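Local coordinates for DUF4442 domain-containing protein (PDB 1SH8), which is of unknown function but, as a hotdog-fold protein of the DUF4442 family, is probably a thioesterase, at residues S24-E29 and L38-A43; G34-R39 and G66-T71; M85-R90 and V136-A141; G95-E100 and L127-E132; A121-E126 and A142-R147. All blocks are in the same frame, centred on the assembly; numbering follows the deposited sequence.

The five contacts build one hotdog subunit. Interaction 1 pairs strands 27-32 and 35-40, and interaction 2 sets the latter strand against helix 64-72; they share Leu38 and Arg39, and Glu29 OE1 meets Arg37 NE at 2.8 Å. Interaction 4 joins strands 97-102 and 120-130; its strand 97-102 is bonded to strand 35-40, with Met40 N 2.7 Å from Ile97 O. Interactions 3 and 5 lie at two ends of strand 136-148, their centres about 17 Å apart. Helix 64-72 also reaches interaction 5, where Phe69 CD1 lies 3.6 Å from Leu146 CD1. Interactions 1 and 5 are farthest apart, about 23 Å between centres.

Interaction 1 (S24-E29 and L38-A43); sequences SGLRAE and LRMPGA
Glu29 OE2 takes a hydrogen bond from Arg39 NH1 at 2.7 Å, the shortest polar bond between residues 24-29 and 38-43 and the hydrogen bond of a salt bridge. The oxygen offers its anti lone pair and lies in the guanidinium plane, although the carboxylate itself is turned 50° from that plane. Arg39 runs out with CG anti to the backbone N (chi1 -179°) and bends at chi3, and CB of Arg27 comes over one face of its guanidinium, 3.7 Å from NH2. The two arginines lie side by side and point the same way; the repulsion expected between them is probably eased by nearby carboxylates: Glu29, which Arg39 shares with Arg37 and Arg98, and Glu15, which pairs with Arg27.

Beneath these charges, Arg27 and Arg39 form an antiparallel hydrogen-bonded pair. Arg27 N reaches Arg39 O at 2.9 Å in a nearly straight bond, and Arg39 N returns to Arg27 O. The neighbouring pair, Ala28 and Leu38, is non-hydrogen-bonded, and Leu38 CD2 rests on Ala28 CB at 3.9 Å. Farther along, Leu26 and Met40 cross at about a right angle, CD1 of the leucine touching CE of the methionine. The bend at chi2 (68°) brings Met40 SD within 3.3 Å of Ser24 OG, a hydroxyl hydrogen-bonded to Val21 O. Pro41 CD packs on Gly25 O, just past the end of helix 19-24.

This is the open end of the hairpin of strands 27-32 and 35-40. Leu26, Leu38 and Met40 touch Leu60 of helix 54-62, while strand 97-102 pairs with the other edge of strand 35-40.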
# COMPACT_ATOMS: atom_id res chain seq x y z
N SER A 24 -8.96 -9.50 -1.14
CA SER A 24 -7.72 -10.04 -0.57
C SER A 24 -7.97 -11.13 0.47
O SER A 24 -7.05 -11.86 0.84
CB SER A 24 -6.90 -8.92 0.09
OG SER A 24 -7.43 -8.58 1.35
N GLY A 25 -9.21 -11.23 0.95
CA GLY A 25 -9.53 -12.24 1.93
C GLY A 25 -9.18 -11.87 3.37
O GLY A 25 -9.18 -12.72 4.26
N LEU A 26 -8.87 -10.59 3.59
CA LEU A 26 -8.53 -10.13 4.93
C LEU A 26 -9.63 -10.47 5.92
O LEU A 26 -10.82 -10.30 5.62
CB LEU A 26 -8.30 -8.61 4.92
CG LEU A 26 -7.95 -7.99 6.27
CD1 LEU A 26 -6.95 -6.86 6.09
CD2 LEU A 26 -9.22 -7.51 6.96
N ARG A 27 -9.24 -10.96 7.09
CA ARG A 27 -10.20 -11.33 8.13
C ARG A 27 -9.92 -10.61 9.45
O ARG A 27 -8.77 -10.39 9.82
CB ARG A 27 -10.16 -12.84 8.36
CG ARG A 27 -10.51 -13.65 7.12
CD ARG A 27 -12.00 -13.60 6.84
NE ARG A 27 -12.73 -14.32 7.87
CZ ARG A 27 -14.06 -14.33 7.99
NH1 ARG A 27 -14.82 -13.65 7.14
NH2 ARG A 27 -14.62 -15.03 8.97
N ALA A 28 -10.99 -10.22 10.14
CA ALA A 28 -10.85 -9.55 11.42
C ALA A 28 -10.96 -10.62 12.49
O ALA A 28 -11.92 -11.38 12.52
CB ALA A 28 -11.97 -8.52 11.60
N GLU A 29 -9.96 -10.70 13.37
CA GLU A 29 -10.00 -11.68 14.45
C GLU A 29 -10.66 -11.07 15.67
O GLU A 29 -11.47 -11.72 16.34
CB GLU A 29 -8.59 -12.17 14.78
CG GLU A 29 -7.93 -12.91 13.62
CD GLU A 29 -6.69 -13.68 14.03
OE1 GLU A 29 -6.08 -13.36 15.08
OE2 GLU A 29 -6.31 -14.61 13.29
N LEU A 38 -6.20 -8.05 12.94
CA LEU A 38 -6.56 -8.53 11.61
C LEU A 38 -5.58 -9.58 11.11
O LEU A 38 -4.44 -9.65 11.58
CB LEU A 38 -6.58 -7.35 10.63
CG LEU A 38 -7.25 -6.05 11.07
CD1 LEU A 38 -7.04 -4.99 9.98
CD2 LEU A 38 -8.74 -6.27 11.33
N ARG A 39 -6.03 -10.38 10.15
CA ARG A 39 -5.20 -11.43 9.56
C ARG A 39 -5.32 -11.42 8.04
O ARG A 39 -6.42 -11.37 7.49
CB ARG A 39 -5.64 -12.80 10.09
CG ARG A 39 -4.79 -13.96 9.54
CD ARG A 39 -5.29 -15.33 10.02
NE ARG A 39 -6.55 -15.71 9.37
CZ ARG A 39 -7.73 -15.77 9.98
NH1 ARG A 39 -7.84 -15.48 11.27
NH2 ARG A 39 -8.80 -16.13 9.30
N MET A 40 -4.19 -11.46 7.35
CA MET A 40 -4.21 -11.51 5.89
C MET A 40 -3.74 -12.91 5.50
O MET A 40 -2.63 -13.32 5.83
CB MET A 40 -3.28 -10.47 5.27
CG MET A 40 -3.31 -10.43 3.73
SD MET A 40 -4.87 -9.82 3.01
CE MET A 40 -4.62 -8.07 3.21
N PRO A 41 -4.60 -13.68 4.81
CA PRO A 41 -4.20 -15.03 4.42
C PRO A 41 -3.05 -15.02 3.41
O PRO A 41 -2.99 -14.14 2.54
CB PRO A 41 -5.49 -15.63 3.84
CG PRO A 41 -6.19 -14.42 3.27
CD PRO A 41 -5.97 -13.38 4.35
N GLY A 42 -2.15 -15.99 3.52
CA GLY A 42 -1.04 -16.06 2.60
C GLY A 42 -1.53 -16.53 1.25
O GLY A 42 -1.08 -16.07 0.21
N ALA A 43 -2.50 -17.45 1.28
CA ALA A 43 -3.06 -18.00 0.06
C ALA A 43 -3.78 -16.95 -0.78
O ALA A 43 -4.70 -16.29 -0.30
CB ALA A 43 -4.00 -19.15 0.40

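Interaction 2 (G34-R39 and G66-T71); sequences GYVRLR and GALFLT
Val36 and Leu68 carry the apolar part of this contact, in which strand 35-39 passes helix 66-71 with their axes 8.0 Å apart at closest approach. Val36 points its CB toward the helix. Its CG1, anti to the carbonyl carbon (chi1 -56°), lies 3.9 Å from Ala67 CB and equally far from Leu68 CD2, thus bridging two successive residues of the helix. CG2 of the same valine stands 4.0 Å from Leu68 CG, so that both valine methyls bear on the leucine, and the two side chains cross obliquely.

Packing of side chain on backbone follows at Gly34. Leu68 CD2 lies 3.6 Å from Gly34 C and also touches Tyr35 N, laying a methyl group against the start of the strand.

Two polar groups at this end find partners beyond the two segments. Thr71 OG1 comes 4.0 Å from Val36 CG1 but bonds to Glu32 O, and Gly34 N is bonded to Ser72 OG, so the end of the helix is tied to the turn joining strands 27-32 and 35-40.

Leu31 of strand 27-32 also touches Val36. Leu68 continues onto Ala101 of strand 97-102, leaving helix 64-72 packed across this three-stranded sheet.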
# COMPACT_ATOMS: atom_id res chain seq x y z
N GLY A 34 -11.14 0.62 20.71
CA GLY A 34 -9.74 0.74 21.09
C GLY A 34 -8.80 -0.42 20.80
O GLY A 34 -7.62 -0.33 21.11
N TYR A 35 -9.30 -1.51 20.21
CA TYR A 35 -8.43 -2.64 19.90
C TYR A 35 -8.92 -3.49 18.74
O TYR A 35 -10.08 -3.91 18.71
CB TYR A 35 -8.26 -3.55 21.13
CG TYR A 35 -7.42 -4.78 20.84
CD1 TYR A 35 -6.03 -4.67 20.66
CD2 TYR A 35 -8.01 -6.03 20.68
CE1 TYR A 35 -5.26 -5.79 20.33
CE2 TYR A 35 -7.25 -7.15 20.34
CZ TYR A 35 -5.87 -7.03 20.17
OH TYR A 35 -5.12 -8.13 19.85
N VAL A 36 -8.03 -3.76 17.79
CA VAL A 36 -8.37 -4.58 16.64
C VAL A 36 -7.20 -5.51 16.31
O VAL A 36 -6.04 -5.19 16.59
CB VAL A 36 -8.68 -3.73 15.36
CG1 VAL A 36 -9.80 -2.73 15.66
CG2 VAL A 36 -7.42 -3.00 14.88
N ARG A 37 -7.53 -6.66 15.74
CA ARG A 37 -6.52 -7.63 15.30
C ARG A 37 -7.02 -8.20 13.98
O ARG A 37 -8.12 -8.75 13.91
CB ARG A 37 -6.33 -8.76 16.32
CG ARG A 37 -5.24 -9.74 15.90
CD ARG A 37 -4.82 -10.67 17.02
NE ARG A 37 -5.81 -11.70 17.34
CZ ARG A 37 -6.55 -11.73 18.44
NH1 ARG A 37 -6.44 -10.77 19.35
NH2 ARG A 37 -7.38 -12.74 18.65
N LEU A 38 -6.20 -8.05 12.94
CA LEU A 38 -6.56 -8.53 11.61
C LEU A 38 -5.58 -9.58 11.11
O LEU A 38 -4.44 -9.65 11.58
CB LEU A 38 -6.58 -7.35 10.63
CG LEU A 38 -7.25 -6.05 11.07
CD1 LEU A 38 -7.04 -4.99 9.98
CD2 LEU A 38 -8.74 -6.27 11.33
N ARG A 39 -6.03 -10.38 10.15
CA ARG A 39 -5.20 -11.43 9.56
C ARG A 39 -5.32 -11.42 8.04
O ARG A 39 -6.42 -11.37 7.49
CB ARG A 39 -5.64 -12.80 10.09
CG ARG A 39 -4.79 -13.96 9.54
CD ARG A 39 -5.29 -15.33 10.02
NE ARG A 39 -6.55 -15.71 9.37
CZ ARG A 39 -7.73 -15.77 9.98
NH1 ARG A 39 -7.84 -15.48 11.27
NH2 ARG A 39 -8.80 -16.13 9.30
N GLY A 66 -8.73 2.28 9.77
CA GLY A 66 -10.15 2.29 9.51
C GLY A 66 -10.91 1.36 10.46
O GLY A 66 -12.03 1.67 10.87
N ALA A 67 -10.32 0.22 10.80
CA ALA A 67 -10.98 -0.73 11.70
C ALA A 67 -11.17 -0.11 13.09
O ALA A 67 -12.24 -0.24 13.68
CB ALA A 67 -10.17 -2.03 11.80
N LEU A 68 -10.13 0.55 13.61
CA LEU A 68 -10.24 1.21 14.92
C LEU A 68 -11.31 2.30 14.87
O LEU A 68 -12.03 2.53 15.83
CB LEU A 68 -8.89 1.81 15.33
CG LEU A 68 -7.90 0.83 15.96
CD1 LEU A 68 -6.50 1.46 16.01
CD2 LEU A 68 -8.37 0.46 17.37
N PHE A 69 -11.40 2.98 13.73
CA PHE A 69 -12.41 4.02 13.54
C PHE A 69 -13.81 3.40 13.66
O PHE A 69 -14.68 3.93 14.34
CB PHE A 69 -12.24 4.66 12.15
CG PHE A 69 -13.51 5.24 11.58
CD1 PHE A 69 -13.99 6.48 12.00
CD2 PHE A 69 -14.24 4.53 10.63
CE1 PHE A 69 -15.17 7.00 11.48
CE2 PHE A 69 -15.43 5.05 10.11
CZ PHE A 69 -15.89 6.28 10.54
N LEU A 70 -14.00 2.26 13.00
CA LEU A 70 -15.29 1.56 13.04
C LEU A 70 -15.66 1.07 14.44
O LEU A 70 -16.84 1.04 14.80
CB LEU A 70 -15.28 0.37 12.08
CG LEU A 70 -15.37 0.69 10.58
CD1 LEU A 70 -15.15 -0.59 9.78
CD2 LEU A 70 -16.73 1.29 10.26
N THR A 71 -14.67 0.66 15.23
CA THR A 71 -14.98 0.16 16.56
C THR A 71 -14.93 1.21 17.66
O THR A 71 -15.46 0.99 18.75
CB THR A 71 -14.00 -0.95 16.99
OG1 THR A 71 -12.69 -0.39 17.20
CG2 THR A 71 -13.93 -2.05 15.94

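Interaction 3 (M85-R90 and V136-A141); sequences MTLRFR and VVAESA
Arg90 grips Glu139 side-on, sending both NE and NH2 to the single oxygen OE1, at 2.8 Å and 2.9 Å. The acceptor lies close to the guanidinium plane; NE meets its anti lone pair, whereas NH2 comes from above the carboxylate plane, 35° out of it. A bend at chi2 (-50°) turns Arg90 CD back, while Arg88 CB lies over the centre of one face of the Arg90 guanidinium. The other oxygen of Glu139, OE2, is held by Gln128 NE2.

The backbones bond in two antiparallel hydrogen-bonded pairs, Thr86 with Ala141 and Arg88 with Glu139. Arg88 N reaches Glu139 O at 2.7 Å, and Arg90 N adds a bond to Val137 O. A water joins Arg88 NE to Glu139 O by weak bonds, while Arg88 NH1 forms a salt bridge with Glu84 OE1 of the second subunit.

On the face bearing Leu87 and Ser140, Leu87 CD1 packs 3.9 Å from Ser140 CB and 4.1 Å from Ala138 CB. Leu87 and Met85 both touch Phe58 of helix 54-62.

Strand 78-89 is the edge of its sheet within the chain, but Met85 to Arg88 pair antiparallel with a strand of the second subunit, and Thr86 OG1 bonds to Thr86 OG1 of that subunit. A sheet continued across the dimer interface in this way is characteristic of hotdog dimers.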
# COMPACT_ATOMS: atom_id res chain seq x y z
N MET A 85 2.06 7.21 5.13
CA MET A 85 2.43 5.96 5.75
C MET A 85 3.74 5.42 5.21
O MET A 85 4.02 5.52 4.01
CB MET A 85 1.31 4.94 5.51
CG MET A 85 1.52 3.56 6.13
SD MET A 85 0.04 2.49 5.99
CE MET A 85 -1.18 3.51 6.52
N THR A 86 4.54 4.88 6.12
CA THR A 86 5.81 4.27 5.78
C THR A 86 5.69 2.80 6.14
O THR A 86 5.20 2.47 7.22
CB THR A 86 6.96 4.90 6.60
OG1 THR A 86 7.12 6.27 6.22
CG2 THR A 86 8.27 4.14 6.38
N LEU A 87 6.12 1.93 5.23
CA LEU A 87 6.08 0.48 5.45
C LEU A 87 7.50 -0.05 5.25
O LEU A 87 8.06 0.09 4.17
CB LEU A 87 5.13 -0.19 4.46
CG LEU A 87 4.97 -1.72 4.58
CD1 LEU A 87 4.45 -2.09 5.97
CD2 LEU A 87 4.02 -2.23 3.51
N ARG A 88 8.07 -0.65 6.30
CA ARG A 88 9.43 -1.18 6.23
C ARG A 88 9.38 -2.70 6.17
O ARG A 88 8.78 -3.35 7.02
CB ARG A 88 10.23 -0.72 7.45
CG ARG A 88 10.19 0.79 7.70
CD ARG A 88 10.97 1.17 8.96
NE ARG A 88 10.53 2.45 9.52
CZ ARG A 88 10.88 3.65 9.06
NH1 ARG A 88 11.70 3.77 8.02
NH2 ARG A 88 10.40 4.74 9.64
N PHE A 89 10.02 -3.27 5.15
CA PHE A 89 10.03 -4.72 4.97
C PHE A 89 11.24 -5.33 5.66
O PHE A 89 12.39 -4.97 5.36
CB PHE A 89 10.03 -5.02 3.46
CG PHE A 89 8.88 -4.38 2.73
CD1 PHE A 89 7.60 -4.94 2.78
CD2 PHE A 89 9.06 -3.20 2.01
CE1 PHE A 89 6.52 -4.33 2.12
CE2 PHE A 89 7.99 -2.57 1.36
CZ PHE A 89 6.72 -3.14 1.41
N ARG A 90 10.99 -6.26 6.58
CA ARG A 90 12.05 -6.89 7.35
C ARG A 90 12.48 -8.26 6.84
O ARG A 90 13.68 -8.57 6.82
CB ARG A 90 11.62 -7.01 8.81
CG ARG A 90 11.18 -5.70 9.44
CD ARG A 90 12.19 -4.57 9.20
NE ARG A 90 11.96 -3.47 10.13
CZ ARG A 90 12.55 -2.29 10.06
NH1 ARG A 90 13.42 -2.02 9.10
NH2 ARG A 90 12.29 -1.37 10.98
N VAL A 136 8.63 -10.77 13.09
CA VAL A 136 8.21 -9.49 12.54
C VAL A 136 8.64 -9.42 11.07
O VAL A 136 9.83 -9.34 10.77
CB VAL A 136 8.82 -8.33 13.33
CG1 VAL A 136 8.46 -6.99 12.70
CG2 VAL A 136 8.32 -8.38 14.77
N VAL A 137 7.67 -9.47 10.16
CA VAL A 137 7.99 -9.44 8.74
C VAL A 137 8.01 -8.04 8.14
O VAL A 137 8.65 -7.81 7.11
CB VAL A 137 7.01 -10.33 7.94
CG1 VAL A 137 7.06 -11.77 8.46
CG2 VAL A 137 5.58 -9.77 8.04
N ALA A 138 7.31 -7.11 8.78
CA ALA A 138 7.25 -5.73 8.31
C ALA A 138 6.78 -4.85 9.46
O ALA A 138 6.13 -5.32 10.39
CB ALA A 138 6.28 -5.62 7.14
N GLU A 139 7.13 -3.57 9.39
CA GLU A 139 6.75 -2.61 10.42
C GLU A 139 6.29 -1.33 9.73
O GLU A 139 6.93 -0.86 8.79
CB GLU A 139 7.93 -2.34 11.35
CG GLU A 139 8.35 -3.58 12.13
CD GLU A 139 9.51 -3.32 13.08
OE1 GLU A 139 10.66 -3.19 12.61
OE2 GLU A 139 9.26 -3.25 14.30
N SER A 140 5.18 -0.77 10.21
CA SER A 140 4.63 0.44 9.61
C SER A 140 4.44 1.59 10.59
O SER A 140 4.35 1.39 11.80
CB SER A 140 3.27 0.14 8.96
OG SER A 140 2.32 -0.25 9.94
N ALA A 141 4.37 2.80 10.04
CA ALA A 141 4.13 4.01 10.81
C ALA A 141 3.18 4.81 9.92
O ALA A 141 3.50 5.07 8.76
CB ALA A 141 5.44 4.78 11.04
O HOH W 1 8.16 1.37 10.59

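Interaction 4 (G95-E100 and L127-E132); sequences GDIRVE and LQLTDE
Arg98 and Thr130 share a water that lies at the edge of the Arg98 guanidinium, in its plane, 2.9 Å from NE. The same water is 2.8 Å from Thr130 OG1 and donates to Asp131 O, while NH1 of the arginine pairs with Glu29. The carboxylates of Asp96 and Glu132 are turned 57° from each other. Glu132 OE2 points its anti lone pair at Asp96 N, 3.1 Å away in a nearly straight bond, and Asp96 OD1 is occupied by Gly42 N.

Between the strands, Arg98 and Thr130 form one antiparallel hydrogen-bonded pair, Arg98 N reaching Thr130 O at 2.9 Å and Thr130 N returning to Arg98 O. Beyond it the strands are bridged by water: one links Glu100 N to Gln128 O and another Glu100 O to Gln128 N.

Apolar side chains pack on the side of the strands turned to helix 54-62. Val99 CG2, anti to the backbone N, lies 3.7 Å from Leu127 CD1 and 3.8 Å from Leu129 CD1. Ile97 CG2 meets Leu129 CB, the two side chains crossing at about a right angle, and Leu60 of helix 54-62 covers Ile97 and Val99.

This short, partly water-bridged junction links the two three-stranded sheets, consistent with the single curved antiparallel sheet around a central helix, here 54-62, of the hotdog fold.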
# COMPACT_ATOMS: atom_id res chain seq x y z
N GLY A 95 3.14 -17.59 4.78
CA GLY A 95 1.97 -18.01 5.52
C GLY A 95 1.06 -16.84 5.83
O GLY A 95 1.15 -15.79 5.19
N ASP A 96 0.17 -17.03 6.80
CA ASP A 96 -0.76 -15.97 7.19
C ASP A 96 -0.03 -14.94 8.04
O ASP A 96 0.80 -15.27 8.89
CB ASP A 96 -1.93 -16.56 7.99
CG ASP A 96 -2.81 -17.46 7.15
OD1 ASP A 96 -2.61 -17.54 5.93
OD2 ASP A 96 -3.72 -18.09 7.73
N ILE A 97 -0.36 -13.67 7.81
CA ILE A 97 0.26 -12.57 8.53
C ILE A 97 -0.79 -11.80 9.32
O ILE A 97 -1.92 -11.64 8.85
CB ILE A 97 0.96 -11.61 7.52
CG1 ILE A 97 1.91 -12.41 6.62
CG2 ILE A 97 1.72 -10.52 8.25
CD1 ILE A 97 3.02 -13.15 7.37
N ARG A 98 -0.43 -11.35 10.52
CA ARG A 98 -1.37 -10.62 11.36
C ARG A 98 -0.82 -9.29 11.85
O ARG A 98 0.38 -9.02 11.79
CB ARG A 98 -1.76 -11.45 12.60
CG ARG A 98 -2.44 -12.77 12.32
CD ARG A 98 -3.02 -13.36 13.61
NE ARG A 98 -1.99 -13.66 14.60
CZ ARG A 98 -2.25 -14.06 15.85
NH1 ARG A 98 -3.50 -14.21 16.26
NH2 ARG A 98 -1.25 -14.32 16.69
N VAL A 99 -1.73 -8.48 12.37
CA VAL A 99 -1.39 -7.19 12.93
C VAL A 99 -2.43 -6.84 13.98
O VAL A 99 -3.60 -7.23 13.87
CB VAL A 99 -1.39 -6.07 11.85
CG1 VAL A 99 -2.80 -5.85 11.32
CG2 VAL A 99 -0.83 -4.77 12.43
N GLU A 100 -2.01 -6.12 15.01
CA GLU A 100 -2.95 -5.66 16.02
C GLU A 100 -2.62 -4.20 16.28
O GLU A 100 -1.49 -3.75 16.08
CB GLU A 100 -2.90 -6.51 17.30
CG GLU A 100 -1.58 -6.64 18.03
CD GLU A 100 -1.62 -7.77 19.07
OE1 GLU A 100 -2.54 -7.79 19.90
OE2 GLU A 100 -0.72 -8.63 19.05
N LEU A 127 2.84 0.00 13.89
CA LEU A 127 2.55 -1.41 14.01
C LEU A 127 3.58 -2.39 13.49
O LEU A 127 4.45 -2.04 12.69
CB LEU A 127 1.23 -1.70 13.28
CG LEU A 127 0.12 -0.65 13.41
CD1 LEU A 127 -1.07 -1.07 12.56
CD2 LEU A 127 -0.29 -0.51 14.87
N GLN A 128 3.45 -3.63 13.95
CA GLN A 128 4.32 -4.72 13.52
C GLN A 128 3.43 -5.81 12.93
O GLN A 128 2.38 -6.14 13.49
CB GLN A 128 5.08 -5.34 14.69
CG GLN A 128 6.00 -4.40 15.42
CD GLN A 128 6.88 -5.14 16.41
OE1 GLN A 128 6.39 -5.93 17.21
NE2 GLN A 128 8.18 -4.89 16.36
N LEU A 129 3.84 -6.34 11.78
CA LEU A 129 3.10 -7.42 11.14
C LEU A 129 3.92 -8.66 11.45
O LEU A 129 5.14 -8.66 11.29
CB LEU A 129 3.02 -7.20 9.63
CG LEU A 129 1.90 -6.28 9.13
CD1 LEU A 129 1.93 -4.94 9.84
CD2 LEU A 129 2.05 -6.11 7.61
N THR A 130 3.26 -9.72 11.90
CA THR A 130 3.97 -10.94 12.27
C THR A 130 3.46 -12.18 11.57
O THR A 130 2.30 -12.25 11.18
CB THR A 130 3.87 -11.17 13.80
OG1 THR A 130 2.49 -11.32 14.17
CG2 THR A 130 4.45 -9.98 14.56
N ASP A 131 4.34 -13.17 11.41
CA ASP A 131 3.92 -14.42 10.79
C ASP A 131 3.49 -15.41 11.88
O ASP A 131 3.47 -15.07 13.06
CB ASP A 131 5.02 -15.01 9.90
CG ASP A 131 6.26 -15.41 10.67
OD1 ASP A 131 6.19 -15.62 11.90
OD2 ASP A 131 7.32 -15.53 10.02
N GLU A 132 3.14 -16.63 11.48
CA GLU A 132 2.66 -17.64 12.41
C GLU A 132 3.62 -18.02 13.54
O GLU A 132 3.19 -18.61 14.54
CB GLU A 132 2.24 -18.89 11.63
CG GLU A 132 0.96 -18.67 10.82
CD GLU A 132 0.67 -19.79 9.83
OE1 GLU A 132 0.80 -20.97 10.23
OE2 GLU A 132 0.31 -19.48 8.67
O HOH W 2 2.79 -17.20 8.84
O HOH W 3 0.86 -13.62 13.91
O HOH W 4 0.92 -6.60 15.66
O HOH W 5 1.45 -3.71 16.34
O HOH W 6 0.22 -9.63 15.98

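Interaction 5 (A121-E126 and A142-R147); sequences AEYSLE and ALYQLR
Tyr144 lays its CB over one face of the Tyr123 ring, a CH-pi contact 3.7 Å from the ring centroid, where strands 120-130 and 136-148 form a long antiparallel beta hairpin of the hotdog sheet. The methylene sits 15° off the ring normal and shifted toward the rim. Tyr123 holds CG between its backbone N and carbonyl carbon (chi1 60°), swinging the ring across to its cross-strand partner. The two rings are within 19° of parallel but slid apart, with centroids 5.3 Å apart, so they barely overlap.

Leu125 fits beside the other ring, crossing Tyr144 at about a right angle, with CD1 3.8 Å from CE2. At the opposite end of this row, Leu146 CB lies 4.2 Å from Tyr123 CE2. Helix 64-72 packs on this same face of the sheet, with Phe69 on Tyr123 and Leu68 on Leu125, and both tyrosine hydroxyls bond to main-chain oxygens, Tyr123 OH to Gly65 O and Tyr144 OH to Glu62 O.

On the other face, the two methyls of Leu143 lie against the extended chain of Glu122, CD1 coming 3.8 Å from Glu122 CB. Three hydrogen-bonded pairs, Ala121 with Leu146, Tyr123 with Tyr144 and Leu125 with Ala142, hold the register between the strands. A water closes the outer row, donating to Glu122 OE2 at 2.7 Å and weakly accepting from Gln145 NE2.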
# COMPACT_ATOMS: atom_id res chain seq x y z
N ALA A 121 -9.02 15.64 13.47
CA ALA A 121 -8.07 15.28 14.52
C ALA A 121 -7.19 14.18 13.98
O ALA A 121 -7.67 13.26 13.32
CB ALA A 121 -8.81 14.80 15.75
N GLU A 122 -5.89 14.25 14.26
CA GLU A 122 -4.96 13.23 13.76
C GLU A 122 -4.61 12.18 14.80
O GLU A 122 -4.52 12.46 15.99
CB GLU A 122 -3.63 13.86 13.33
CG GLU A 122 -3.67 15.00 12.35
CD GLU A 122 -2.26 15.54 12.08
OE1 GLU A 122 -1.43 15.52 13.02
OE2 GLU A 122 -2.00 15.99 10.94
N TYR A 123 -4.39 10.95 14.33
CA TYR A 123 -3.94 9.88 15.21
C TYR A 123 -2.96 9.04 14.39
O TYR A 123 -3.11 8.89 13.17
CB TYR A 123 -5.11 9.03 15.76
CG TYR A 123 -5.99 8.32 14.75
CD1 TYR A 123 -5.79 6.96 14.46
CD2 TYR A 123 -7.06 8.98 14.15
CE1 TYR A 123 -6.65 6.28 13.58
CE2 TYR A 123 -7.92 8.31 13.27
CZ TYR A 123 -7.71 6.97 12.99
OH TYR A 123 -8.57 6.32 12.14
N SER A 124 -1.91 8.56 15.04
CA SER A 124 -0.92 7.75 14.35
C SER A 124 -0.86 6.34 14.92
O SER A 124 -1.28 6.10 16.06
CB SER A 124 0.46 8.41 14.47
OG SER A 124 0.83 8.56 15.83
N LEU A 125 -0.37 5.41 14.11
CA LEU A 125 -0.23 4.02 14.52
C LEU A 125 1.14 3.53 14.05
O LEU A 125 1.54 3.80 12.92
CB LEU A 125 -1.33 3.15 13.90
CG LEU A 125 -2.80 3.47 14.22
CD1 LEU A 125 -3.72 2.58 13.39
CD2 LEU A 125 -3.06 3.25 15.70
N GLU A 126 1.85 2.85 14.94
CA GLU A 126 3.16 2.27 14.65
C GLU A 126 2.98 0.79 14.95
O GLU A 126 2.95 0.38 16.11
CB GLU A 126 4.24 2.89 15.54
CG GLU A 126 4.45 4.37 15.26
CD GLU A 126 5.43 5.00 16.21
OE1 GLU A 126 6.65 4.81 16.04
OE2 GLU A 126 4.97 5.70 17.14
N ALA A 142 2.02 5.18 10.45
CA ALA A 142 1.04 5.90 9.64
C ALA A 142 0.32 7.02 10.37
O ALA A 142 0.11 6.95 11.58
CB ALA A 142 0.02 4.92 9.09
N LEU A 143 -0.07 8.04 9.61
CA LEU A 143 -0.80 9.18 10.14
C LEU A 143 -2.19 9.20 9.52
O LEU A 143 -2.33 9.19 8.29
CB LEU A 143 -0.08 10.49 9.79
CG LEU A 143 -0.74 11.79 10.28
CD1 LEU A 143 -0.76 11.84 11.81
CD2 LEU A 143 0.03 12.98 9.73
N TYR A 144 -3.20 9.20 10.37
CA TYR A 144 -4.60 9.22 9.95
C TYR A 144 -5.25 10.49 10.46
O TYR A 144 -4.77 11.13 11.39
CB TYR A 144 -5.36 8.04 10.55
CG TYR A 144 -4.87 6.70 10.10
CD1 TYR A 144 -5.38 6.09 8.94
CD2 TYR A 144 -3.86 6.03 10.80
CE1 TYR A 144 -4.90 4.85 8.51
CE2 TYR A 144 -3.37 4.80 10.37
CZ TYR A 144 -3.89 4.22 9.23
OH TYR A 144 -3.40 3.01 8.79
N GLN A 145 -6.37 10.83 9.85
CA GLN A 145 -7.12 11.99 10.26
C GLN A 145 -8.57 11.53 10.45
O GLN A 145 -9.10 10.80 9.61
CB GLN A 145 -7.05 13.06 9.18
CG GLN A 145 -6.93 14.47 9.70
CD GLN A 145 -6.81 15.47 8.58
OE1 GLN A 145 -7.75 15.68 7.82
NE2 GLN A 145 -5.64 16.09 8.46
N LEU A 146 -9.17 11.92 11.56
CA LEU A 146 -10.58 11.61 11.83
C LEU A 146 -11.25 12.92 11.42
O LEU A 146 -10.94 13.98 11.97
CB LEU A 146 -10.82 11.34 13.32
CG LEU A 146 -12.25 11.00 13.73
CD1 LEU A 146 -12.67 9.67 13.10
CD2 LEU A 146 -12.35 10.91 15.25
N ARG A 147 -12.16 12.87 10.46
CA ARG A 147 -12.81 14.08 9.98
C ARG A 147 -14.32 14.03 10.07
O ARG A 147 -14.92 12.98 9.92
CB ARG A 147 -12.42 14.35 8.52
CG ARG A 147 -10.92 14.45 8.28
CD ARG A 147 -10.63 14.64 6.80
NE ARG A 147 -11.25 15.85 6.26
CZ ARG A 147 -10.80 17.09 6.46
NH1 ARG A 147 -9.71 17.30 7.18
NH2 ARG A 147 -11.44 18.12 5.92
O HOH W 7 -2.59 15.64 8.36